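PDB 6AO7: acetyltransferase from Elizabethkingia anophelis, which probably transfers the acetyl group of bound acetyl-CoA to an acceptor substrate, as a dimeric member of the GNAT family. Local coordinates for residues Thr111-Thr116 with Glu151-Ile156; Lys74-Ala79 with Gln90-Val95. All coordinates share one frame; numbering follows the deposited sequence.

Both contacts are buried, but lie at different depths. The centre of interaction 2 lies about 6 Å from the centre of the chain, where strand 70-78 meets helix 87-101; that of interaction 1 lies about 14 Å from it, at the end of strand 106-112 beside strand 155-161, and the second subunit reaches this contact. Strands 70-78 and 106-112 are parallel neighbours in one sheet, so the two contacts belong to the same framework although their nearest atoms stay about 7 Å apart. Interaction 1 is largely polar, with an amide gripping backbone groups. In interaction 2 strand and helix meet through aliphatic side chains, while the backbone groups of Ile76 and the N of Val78 bind acetyl-CoA.

Interaction 1: Thr111-Thr116 with Glu151-Ile156; sequences TGNSST and ECTDMI
Asn113, in the type I turn Gly112-Ser115, reaches across to Glu151-Asp154 with both ends of its side-chain amide. Asn113 OD1 accepts from Asp154 N at 2.8 Å, nearly straight (169°), and more weakly from Thr153 N at 2.9 Å. Asn113 ND2 gives a hydrogen to Glu151 O at 3.1 Å, close to the amide plane, and Asn113 N bonds to Asp154 O at 3.0 Å. CG lies between the backbone N and the carbonyl carbon (chi1 57°), swinging the amide to the facing segment. Next to these, Thr111, of the acetyl-CoA pocket, and Ile156 form an antiparallel hydrogen-bonded pair joining GNAT sheet strands 106-112 and 155-161: Thr111 N to Ile156 O (2.9 Å) and Ile156 N to Thr111 O (2.7 Å). Packing is close where Cys152 SG lies 3.6 Å from Gly112 CA and Ile156 CD1 3.5 Å from Asn113 CA. The outer side is looser: Glu151 and Thr153 are partly exposed, and Glu151 CB is directed away. Asp154 OD2 takes the backbone N-H of Asn135 and forms a salt bridge with Arg128 of the second subunit, whose Gln123 accepts from Asn113 ND2. The amide thus fixes the backbone leading into strand 155-161, while Asn113 and Asp154 reach the second subunit.

Interaction 2: Lys74-Ala79 with Gln90-Val95; sequences KNIAVA and QLLKDV. With ACO (acetyl coenzyme *a), chain B.
Val78 N donates to O9P of acetyl-CoA at 2.8 Å, in a fairly straight bond (161°). Two residues back along strand 70-78, Ile76 uses both backbone polar groups: its carbonyl O accepts the N4P hydrogen of the pantetheine arm at 2.8 Å, and its N donates to the acetyl oxygen O at 3.1 Å. The coenzyme arm therefore runs along the strand much as a neighbouring strand would. Against helix 87-101 the same residues use their side chains. CG1 of Ile76 is anti to the backbone N (chi1 -176°) and the chain stays extended, carrying Ile76 CD1 to Leu92 CD2 at 3.7 Å, where the two side chains cross at about a right angle. Ile76 CD1 also lies 4.1 Å from Leu91 CB, while Ile76 CG2 turns to the coenzyme. Leu91 reaches back with CD1, which rests 4.0 Å from Val78 CG2 and 3.8 Å from Ala77 O. Tyr122 of helix 116-124 packs on both Ile76 and Leu92. Strand, helix and strand 106-112 form a beta-alpha-beta unit, and Asn84, Gly86, Gly88 and Gly89 give backbone N-H groups to the coenzyme. This is the acetyl-CoA site characteristic of the GNAT fold, with its QxxGxG loop at the start of the helix.

Interaction 1: Thr111-Thr116 with Glu151-Ile156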
loop_
_atom_site.group_PDB
_atom_site.type_symbol
_atom_site.label_atom_id
_atom_site.label_comp_id
_atom_site.label_asym_id
_atom_site.label_seq_id
_atom_site.Cartn_x
_atom_site.Cartn_y
_atom_site.Cartn_z
ATOM N N THR A 111 -3.645 4.572 -7.627
ATOM C CA THR A 111 -2.356 4.096 -8.106
ATOM C C THR A 111 -2.348 2.566 -8.077
ATOM O O THR A 111 -3.312 1.929 -7.653
ATOM C CB THR A 111 -1.206 4.693 -7.286
ATOM O OG1 THR A 111 0.031 4.433 -7.966
ATOM C CG2 THR A 111 -1.172 4.067 -5.868
ATOM N N GLY A 112 -1.258 1.968 -8.560
ATOM C CA GLY A 112 -1.208 0.523 -8.677
ATOM C C GLY A 112 -0.904 -0.165 -7.360
ATOM O O GLY A 112 -0.275 0.394 -6.452
ATOM N N ASN A 113 -1.356 -1.421 -7.250
ATOM C CA ASN A 113 -1.074 -2.176 -6.026
ATOM C C ASN A 113 0.428 -2.322 -5.783
ATOM O O ASN A 113 0.863 -2.402 -4.634
ATOM C CB ASN A 113 -1.742 -3.555 -6.071
ATOM C CG ASN A 113 -1.331 -4.376 -7.278
ATOM O OD1 ASN A 113 -1.919 -4.257 -8.346
ATOM N ND2 ASN A 113 -0.336 -5.246 -7.100
ATOM N N SER A 114 1.225 -2.350 -6.839
ATOM C CA SER A 114 2.670 -2.512 -6.725
ATOM C C SER A 114 3.401 -1.207 -6.430
ATOM O O SER A 114 4.610 -1.244 -6.170
ATOM C CB SER A 114 3.206 -3.109 -8.022
ATOM O OG SER A 114 2.658 -2.402 -9.130
ATOM N N SER A 115 2.698 -0.074 -6.447
ATOM C CA SER A 115 3.302 1.257 -6.316
ATOM C C SER A 115 3.440 1.662 -4.852
ATOM O O SER A 115 2.900 2.683 -4.416
ATOM C CB SER A 115 2.464 2.292 -7.062
ATOM O OG SER A 115 2.396 2.006 -8.434
ATOM N N THR A 116 4.175 0.836 -4.089
ATOM C CA THR A 116 4.211 1.016 -2.644
ATOM C C THR A 116 4.921 2.303 -2.247
ATOM O O THR A 116 4.541 2.927 -1.252
ATOM C CB THR A 116 4.851 -0.209 -1.965
ATOM O OG1 THR A 116 6.211 -0.386 -2.409
ATOM C CG2 THR A 116 4.051 -1.456 -2.295
ATOM N N GLU A 151 3.226 -7.853 -10.107
ATOM C CA GLU A 151 2.326 -7.507 -11.195
ATOM C C GLU A 151 1.324 -6.464 -10.714
ATOM O O GLU A 151 0.749 -6.583 -9.626
ATOM C CB GLU A 151 1.610 -8.748 -11.720
ATOM C CG GLU A 151 0.952 -8.552 -13.051
ATOM C CD GLU A 151 0.272 -9.808 -13.563
ATOM O OE1 GLU A 151 0.210 -10.812 -12.812
ATOM O OE2 GLU A 151 -0.204 -9.786 -14.721
ATOM N N CYS A 152 1.119 -5.441 -11.526
ATOM C CA CYS A 152 0.230 -4.334 -11.191
ATOM C C CYS A 152 -1.136 -4.621 -11.805
ATOM O O CYS A 152 -1.406 -4.270 -12.957
ATOM C CB CYS A 152 0.826 -3.033 -11.705
ATOM S SG CYS A 152 -0.170 -1.591 -11.351
ATOM N N THR A 153 -2.014 -5.251 -11.028
ATOM C CA THR A 153 -3.339 -5.642 -11.508
ATOM C C THR A 153 -4.464 -4.754 -10.994
ATOM O O THR A 153 -5.444 -4.521 -11.711
ATOM C CB THR A 153 -3.659 -7.085 -11.095
ATOM O OG1 THR A 153 -3.471 -7.212 -9.685
ATOM C CG2 THR A 153 -2.768 -8.084 -11.808
ATOM N N ASP A 154 -4.378 -4.291 -9.753
ATOM C CA ASP A 154 -5.493 -3.633 -9.091
ATOM C C ASP A 154 -5.167 -2.169 -8.845
ATOM O O ASP A 154 -4.002 -1.783 -8.718
ATOM C CB ASP A 154 -5.820 -4.317 -7.756
ATOM C CG ASP A 154 -5.864 -5.835 -7.861
ATOM O OD1 ASP A 154 -5.349 -6.512 -6.943
ATOM O OD2 ASP A 154 -6.406 -6.368 -8.854
ATOM N N MET A 155 -6.200 -1.335 -8.795
ATOM C CA MET A 155 -6.010 0.064 -8.451
ATOM C C MET A 155 -6.328 0.266 -6.979
ATOM O O MET A 155 -7.369 -0.194 -6.498
ATOM C CB MET A 155 -6.880 0.986 -9.301
ATOM C CG MET A 155 -6.951 2.364 -8.708
ATOM S SD MET A 155 -7.785 3.520 -9.783
ATOM C CE MET A 155 -6.471 3.785 -10.980
ATOM N N ILE A 156 -5.418 0.929 -6.264
ATOM C CA ILE A 156 -5.657 1.379 -4.899
ATOM C C ILE A 156 -6.115 2.823 -4.955
ATOM O O ILE A 156 -5.396 3.690 -5.467
ATOM C CB ILE A 156 -4.396 1.248 -4.035
ATOM C CG1 ILE A 156 -3.880 -0.179 -4.097
ATOM C CG2 ILE A 156 -4.694 1.697 -2.612
ATOM C CD1 ILE A 156 -2.528 -0.320 -3.451
#

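Interaction 2: Lys74-Ala79 with Gln90-Val95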
loop_
_atom_site.group_PDB
_atom_site.type_symbol
_atom_site.label_atom_id
_atom_site.label_comp_id
_atom_site.label_asym_id
_atom_site.label_seq_id
_atom_site.Cartn_x
_atom_site.Cartn_y
_atom_site.Cartn_z
ATOM N N LYS A 74 -6.184 12.337 -12.199
ATOM C CA LYS A 74 -6.062 11.249 -13.160
ATOM C C LYS A 74 -4.623 11.026 -13.596
ATOM O O LYS A 74 -4.303 9.953 -14.119
ATOM C CB LYS A 74 -6.920 11.518 -14.399
ATOM C CG LYS A 74 -8.385 11.005 -14.343
ATOM C CD LYS A 74 -8.491 9.482 -14.443
ATOM C CE LYS A 74 -9.867 9.050 -14.974
ATOM N NZ LYS A 74 -10.053 7.565 -14.940
ATOM N N ASN A 75 -3.761 12.021 -13.417
ATOM C CA ASN A 75 -2.398 11.934 -13.922
ATOM C C ASN A 75 -1.542 12.917 -13.145
ATOM O O ASN A 75 -1.943 14.058 -12.943
ATOM C CB ASN A 75 -2.345 12.245 -15.427
ATOM C CG ASN A 75 -1.018 11.863 -16.055
ATOM O OD1 ASN A 75 0.023 12.420 -15.706
ATOM N ND2 ASN A 75 -1.057 10.946 -17.021
ATOM N N ILE A 76 -0.400 12.456 -12.648
ATOM C CA ILE A 76 0.568 13.353 -12.031
ATOM C C ILE A 76 1.955 12.807 -12.343
ATOM O O ILE A 76 2.223 11.613 -12.144
ATOM C CB ILE A 76 0.350 13.519 -10.509
ATOM C CG1 ILE A 76 1.335 14.550 -9.948
ATOM C CG2 ILE A 76 0.480 12.186 -9.759
ATOM C CD1 ILE A 76 1.198 14.757 -8.440
ATOM N N ALA A 77 2.832 13.664 -12.860
ATOM C CA ALA A 77 4.134 13.171 -13.307
ATOM C C ALA A 77 5.211 14.232 -13.120
ATOM O O ALA A 77 4.947 15.432 -13.214
ATOM C CB ALA A 77 4.096 12.746 -14.781
ATOM N N VAL A 78 6.434 13.766 -12.869
ATOM C CA VAL A 78 7.610 14.616 -12.780
ATOM C C VAL A 78 8.678 14.010 -13.667
ATOM O O VAL A 78 8.895 12.791 -13.631
ATOM C CB VAL A 78 8.108 14.737 -11.326
ATOM C CG1 VAL A 78 9.462 15.403 -11.273
ATOM C CG2 VAL A 78 7.086 15.497 -10.493
ATOM N N ALA A 79 9.350 14.858 -14.455
ATOM C CA ALA A 79 10.428 14.414 -15.330
ATOM C C ALA A 79 11.391 13.506 -14.580
ATOM O O ALA A 79 11.730 13.760 -13.422
ATOM C CB ALA A 79 11.186 15.622 -15.890
ATOM N N GLN A 90 5.281 19.343 -4.063
ATOM C CA GLN A 90 4.828 20.686 -4.404
ATOM C C GLN A 90 3.616 20.628 -5.323
ATOM O O GLN A 90 2.661 21.397 -5.152
ATOM C CB GLN A 90 5.965 21.476 -5.058
ATOM C CG GLN A 90 7.068 21.868 -4.095
ATOM C CD GLN A 90 6.532 22.568 -2.856
ATOM O OE1 GLN A 90 6.692 22.078 -1.731
ATOM N NE2 GLN A 90 5.883 23.717 -3.057
ATOM N N LEU A 91 3.631 19.710 -6.296
ATOM C CA LEU A 91 2.473 19.545 -7.170
ATOM C C LEU A 91 1.235 19.146 -6.371
ATOM O O LEU A 91 0.153 19.710 -6.568
ATOM C CB LEU A 91 2.771 18.512 -8.264
ATOM C CG LEU A 91 3.784 18.878 -9.354
ATOM C CD1 LEU A 91 3.810 17.814 -10.437
ATOM C CD2 LEU A 91 3.447 20.215 -9.964
ATOM N N LEU A 92 1.373 18.179 -5.453
ATOM C CA LEU A 92 0.211 17.717 -4.702
ATOM C C LEU A 92 -0.403 18.838 -3.865
ATOM O O LEU A 92 -1.634 18.961 -3.792
ATOM C CB LEU A 92 0.588 16.523 -3.820
ATOM C CG LEU A 92 0.863 15.215 -4.572
ATOM C CD1 LEU A 92 1.500 14.200 -3.648
ATOM C CD2 LEU A 92 -0.450 14.676 -5.140
ATOM N N LYS A 93 0.436 19.657 -3.224
ATOM C CA LYS A 93 -0.049 20.833 -2.503
ATOM C C LYS A 93 -0.826 21.768 -3.419
ATOM O O LYS A 93 -1.837 22.356 -3.009
ATOM C CB LYS A 93 1.131 21.588 -1.879
ATOM N N ASP A 94 -0.342 21.957 -4.650
ATOM C CA ASP A 94 -1.029 22.845 -5.578
ATOM C C ASP A 94 -2.364 22.257 -6.015
ATOM O O ASP A 94 -3.348 22.990 -6.138
ATOM C CB ASP A 94 -0.134 23.134 -6.782
ATOM C CG ASP A 94 -0.634 24.292 -7.606
ATOM O OD1 ASP A 94 -0.395 25.442 -7.191
ATOM O OD2 ASP A 94 -1.268 24.059 -8.659
ATOM N N VAL A 95 -2.423 20.938 -6.240
ATOM C CA VAL A 95 -3.689 20.300 -6.610
ATOM C C VAL A 95 -4.729 20.511 -5.522
ATOM O O VAL A 95 -5.898 20.803 -5.809
ATOM C CB VAL A 95 -3.500 18.796 -6.869
ATOM C CG1 VAL A 95 -4.855 18.154 -7.190
ATOM C CG2 VAL A 95 -2.525 18.556 -7.970
HETATM N N1A ACO B . 9.178 3.776 -0.350
HETATM C C2A ACO B . 8.387 4.837 -0.186
HETATM N N3A ACO B . 8.671 6.130 -0.361
HETATM C C4A ACO B . 9.946 6.297 -0.725
HETATM C C5A ACO B . 10.894 5.301 -0.910
HETATM C C6A ACO B . 10.464 3.971 -0.717
HETATM N N6A ACO B . 11.252 2.902 -0.858
HETATM N N7A ACO B . 12.127 5.849 -1.225
HETATM C C8A ACO B . 11.900 7.143 -1.228
HETATM N N9A ACO B . 10.603 7.483 -0.940
HETATM C C1B ACO B . 10.029 8.821 -0.812
HETATM C C2B ACO B . 11.007 9.985 -0.832
HETATM O O2B ACO B . 11.722 10.118 0.388
HETATM C C3B ACO B . 10.011 11.130 -1.006
HETATM O O3B ACO B . 9.325 11.426 0.228
HETATM P P3B ACO B . 9.754 12.534 1.310
HETATM O O7A ACO B . 11.073 12.025 1.928
HETATM O O8A ACO B . 9.848 13.872 0.540
HETATM O O9A ACO B . 8.655 12.600 2.334
HETATM C C4B ACO B . 8.903 10.514 -1.875
HETATM O O4B ACO B . 9.158 9.088 -1.891
HETATM C C5B ACO B . 8.823 11.095 -3.267
HETATM O O5B ACO B . 8.660 12.515 -3.051
HETATM P P1A ACO B . 8.901 13.635 -4.256
HETATM O O1A ACO B . 10.324 13.936 -4.532
HETATM O O2A ACO B . 8.126 14.866 -3.810
HETATM O O3A ACO B . 8.219 12.892 -5.489
HETATM P P2A ACO B . 8.419 13.045 -7.066
HETATM O O4A ACO B . 8.975 14.400 -7.260
HETATM O O5A ACO B . 9.363 11.953 -7.533
HETATM O O6A ACO B . 7.001 12.796 -7.740
HETATM C CBP ACO B . 5.842 10.987 -8.857
HETATM C CCP ACO B . 6.303 11.564 -7.525
HETATM C CDP ACO B . 4.846 11.970 -9.496
HETATM C CEP ACO B . 5.136 9.646 -8.590
HETATM C CAP ACO B . 7.056 10.817 -9.808
HETATM O OAP ACO B . 8.046 10.002 -9.202
HETATM C C9P ACO B . 6.725 10.330 -11.210
HETATM O O9P ACO B . 6.360 11.128 -12.067
HETATM N N8P ACO B . 6.789 9.020 -11.423
HETATM C C7P ACO B . 6.398 8.419 -12.690
HETATM C C6P ACO B . 4.938 8.695 -13.037
HETATM C C5P ACO B . 3.990 8.161 -11.988
HETATM O O5P ACO B . 4.166 7.062 -11.470
HETATM N N4P ACO B . 2.963 8.946 -11.670
HETATM C C3P ACO B . 1.922 8.565 -10.721
HETATM C C2P ACO B . 1.019 7.478 -11.264
HETATM S S1P ACO B . -0.649 7.358 -10.515
HETATM C C ACO B . -1.454 8.697 -11.362
HETATM O O ACO B . -0.879 9.417 -12.131
HETATM C CH3 ACO B . -2.893 8.856 -10.976
#